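Local coordinates for putative amidohydrolase (Unidentified, PDB 3MKV), which probably hydrolyses dipeptides with a C-terminal proline, as a zinc-dependent prolidase of the amidohydrolase superfamily, at residues I258-R264 against I313-V319. Coordinates in Å, arbitrary orientation, origin at the centre of the assembly. Residues are numbered along the deposited sequence.
Sequences IDDETAR and IMKRAGV
Where two helices of a TIM-barrel-like amidohydrolase domain pack closely, small residues often lie at the crossing and a charged pair bridges the more exposed side; the start of helix 260-269 against the end of helix 307-317 is a worked example. The short axes of 260-264 and 313-317 approach to 8.7 Å and cross at -49°; the nearest CA pairs are Asp260 CA to Ile313 CA 5.8 Å, Ala263 CA to Met314 CA 5.5 Å and Arg264 CA to Ala317 CA 5.4 Å. Asp259, extended and with chi1 p, is the N-cap: its OD1 accepts from Thr262 N at 2.7 Å and from Thr262 OG1 at 2.5 Å. Gly318 is the first residue of the other segment to leave helical phi/psi; its phi of 77° belongs to a Schellman motif, with Val319 N to Met314 O at 2.8 Å. Ala263 CB meets Ala317 CB at 3.5 Å, consistent with the close approach, and Ile313 (m,t) fills the gap beside it, CG2 3.8 Å from Ala263 CB. Ile258 (t,t) puts CG2 4.1 Å from Met314 CG and rests on Ile241 of helix 238-246; Met314 and Val319 (chi1 t) lie on Val273 of strand 272-274. Toward the solvent, Asp260 (chi1 m) and Arg316 (t,t,m, chi4 138°) form a salt bridge, Arg316 NH1 to Asp260 OD2 3.0 Å, the oxygen at the guanidinium edge near its plane. A water donates to Asp260 OD2 and Ile313 O, both at 2.8 Å. One carboxylate oxygen, Asp260 OD2, therefore links to the second helix both directly, through Arg316, and through the water on Ile313 O.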
loop_
_atom_site.group_PDB
_atom_site.type_symbol
_atom_site.label_atom_id
_atom_site.label_comp_id
_atom_site.label_asym_id
_atom_site.label_seq_id
_atom_site.Cartn_x
_atom_site.Cartn_y
_atom_site.Cartn_z
ATOM N N ILE A 258 2.975 -2.756 45.409
ATOM C CA ILE A 258 2.032 -1.780 45.920
ATOM C C ILE A 258 2.459 -1.352 47.319
ATOM O O ILE A 258 3.118 -2.108 48.037
ATOM C CB ILE A 258 0.600 -2.355 45.955
ATOM C CG1 ILE A 258 -0.414 -1.260 46.270
ATOM C CG2 ILE A 258 0.495 -3.503 46.956
ATOM C CD1 ILE A 258 -1.845 -1.680 45.987
ATOM N N ASP A 259 2.080 -0.137 47.701
ATOM C CA ASP A 259 2.373 0.368 49.034
ATOM C C ASP A 259 1.093 0.737 49.782
ATOM O O ASP A 259 0.031 0.903 49.173
ATOM C CB ASP A 259 3.313 1.571 48.953
ATOM C CG ASP A 259 2.685 2.754 48.242
ATOM O OD1 ASP A 259 1.498 2.658 47.848
ATOM O OD2 ASP A 259 3.382 3.783 48.081
ATOM N N ASP A 260 1.200 0.862 51.103
ATOM C CA ASP A 260 0.056 1.208 51.946
ATOM C C ASP A 260 -0.799 2.301 51.326
ATOM O O ASP A 260 -2.029 2.191 51.269
ATOM C CB ASP A 260 0.535 1.667 53.319
ATOM C CG ASP A 260 1.267 0.575 54.070
ATOM O OD1 ASP A 260 2.491 0.714 54.281
ATOM O OD2 ASP A 260 0.623 -0.433 54.436
ATOM N N GLU A 261 -0.143 3.363 50.869
ATOM C CA GLU A 261 -0.844 4.529 50.351
ATOM C C GLU A 261 -1.664 4.210 49.094
ATOM O O GLU A 261 -2.788 4.700 48.930
ATOM C CB GLU A 261 0.141 5.660 50.075
ATOM C CG GLU A 261 -0.523 6.917 49.537
ATOM C CD GLU A 261 0.469 7.893 48.921
ATOM O OE1 GLU A 261 0.143 8.475 47.864
ATOM O OE2 GLU A 261 1.570 8.077 49.492
ATOM N N THR A 262 -1.097 3.396 48.207
ATOM C CA THR A 262 -1.789 3.008 46.988
ATOM C C THR A 262 -2.837 1.956 47.311
ATOM O O THR A 262 -3.927 1.947 46.728
ATOM C CB THR A 262 -0.818 2.456 45.937
ATOM O OG1 THR A 262 0.269 3.369 45.770
ATOM C CG2 THR A 262 -1.517 2.275 44.603
ATOM N N ALA A 263 -2.505 1.066 48.241
ATOM C CA ALA A 263 -3.460 0.055 48.687
ATOM C C ALA A 263 -4.729 0.751 49.127
ATOM O O ALA A 263 -5.833 0.315 48.809
ATOM C CB ALA A 263 -2.883 -0.763 49.835
ATOM N N ARG A 264 -4.555 1.850 49.856
ATOM C CA ARG A 264 -5.678 2.632 50.345
ATOM C C ARG A 264 -6.516 3.174 49.200
ATOM O O ARG A 264 -7.738 3.080 49.223
ATOM C CB ARG A 264 -5.200 3.778 51.247
ATOM C CG ARG A 264 -4.984 3.379 52.707
ATOM C CD ARG A 264 -5.029 4.597 53.651
ATOM N NE ARG A 264 -3.919 5.523 53.423
ATOM C CZ ARG A 264 -2.651 5.261 53.738
ATOM N NH1 ARG A 264 -2.322 4.098 54.292
ATOM N NH2 ARG A 264 -1.708 6.156 53.486
ATOM N N ILE A 313 -0.033 -5.866 53.217
ATOM C CA ILE A 313 -0.343 -4.475 52.895
ATOM C C ILE A 313 -1.777 -4.291 52.392
ATOM O O ILE A 313 -2.472 -3.353 52.794
ATOM C CB ILE A 313 0.653 -3.905 51.838
ATOM C CG1 ILE A 313 2.040 -3.702 52.455
ATOM C CG2 ILE A 313 0.135 -2.596 51.217
ATOM C CD1 ILE A 313 3.083 -3.222 51.458
ATOM N N MET A 314 -2.227 -5.186 51.518
ATOM C CA MET A 314 -3.546 -5.030 50.898
ATOM C C MET A 314 -4.666 -5.377 51.857
ATOM O O MET A 314 -5.733 -4.760 51.826
ATOM C CB MET A 314 -3.657 -5.851 49.606
ATOM C CG MET A 314 -3.017 -5.179 48.388
ATOM S SD MET A 314 -3.054 -6.168 46.875
ATOM C CE MET A 314 -1.790 -7.394 47.185
ATOM N N LYS A 315 -4.426 -6.369 52.708
ATOM C CA LYS A 315 -5.411 -6.754 53.715
ATOM C C LYS A 315 -5.612 -5.619 54.718
ATOM O O LYS A 315 -6.735 -5.188 54.982
ATOM C CB LYS A 315 -4.959 -8.016 54.447
ATOM C CG LYS A 315 -5.892 -8.434 55.561
ATOM C CD LYS A 315 -5.376 -9.671 56.268
ATOM C CE LYS A 315 -6.326 -10.125 57.379
ATOM N NZ LYS A 315 -5.916 -11.449 57.954
ATOM N N ARG A 316 -4.502 -5.140 55.262
ATOM C CA ARG A 316 -4.502 -4.010 56.170
ATOM C C ARG A 316 -5.325 -2.868 55.587
ATOM O O ARG A 316 -6.028 -2.158 56.307
ATOM C CB ARG A 316 -3.061 -3.559 56.409
ATOM C CG ARG A 316 -2.860 -2.573 57.551
ATOM C CD ARG A 316 -1.388 -2.192 57.638
ATOM N NE ARG A 316 -0.551 -3.376 57.825
ATOM C CZ ARG A 316 0.610 -3.586 57.209
ATOM N NH1 ARG A 316 1.086 -2.696 56.345
ATOM N NH2 ARG A 316 1.292 -4.699 57.451
ATOM N N ALA A 317 -5.238 -2.697 54.274
ATOM C CA ALA A 317 -5.952 -1.622 53.595
ATOM C C ALA A 317 -7.424 -1.948 53.321
ATOM O O ALA A 317 -8.220 -1.058 53.000
ATOM C CB ALA A 317 -5.242 -1.264 52.307
ATOM N N GLY A 318 -7.783 -3.221 53.444
ATOM C CA GLY A 318 -9.148 -3.646 53.153
ATOM C C GLY A 318 -9.393 -3.741 51.657
ATOM O O GLY A 318 -10.512 -3.528 51.172
ATOM N N VAL A 319 -8.336 -4.060 50.917
ATOM C CA VAL A 319 -8.458 -4.269 49.478
ATOM C C VAL A 319 -9.132 -5.599 49.151
ATOM O O VAL A 319 -8.685 -6.668 49.579
ATOM C CB VAL A 319 -7.084 -4.208 48.787
ATOM C CG1 VAL A 319 -7.198 -4.644 47.330
ATOM C CG2 VAL A 319 -6.512 -2.804 48.883
HETATM O O HOH W 1 -2.117 -0.976 54.134
#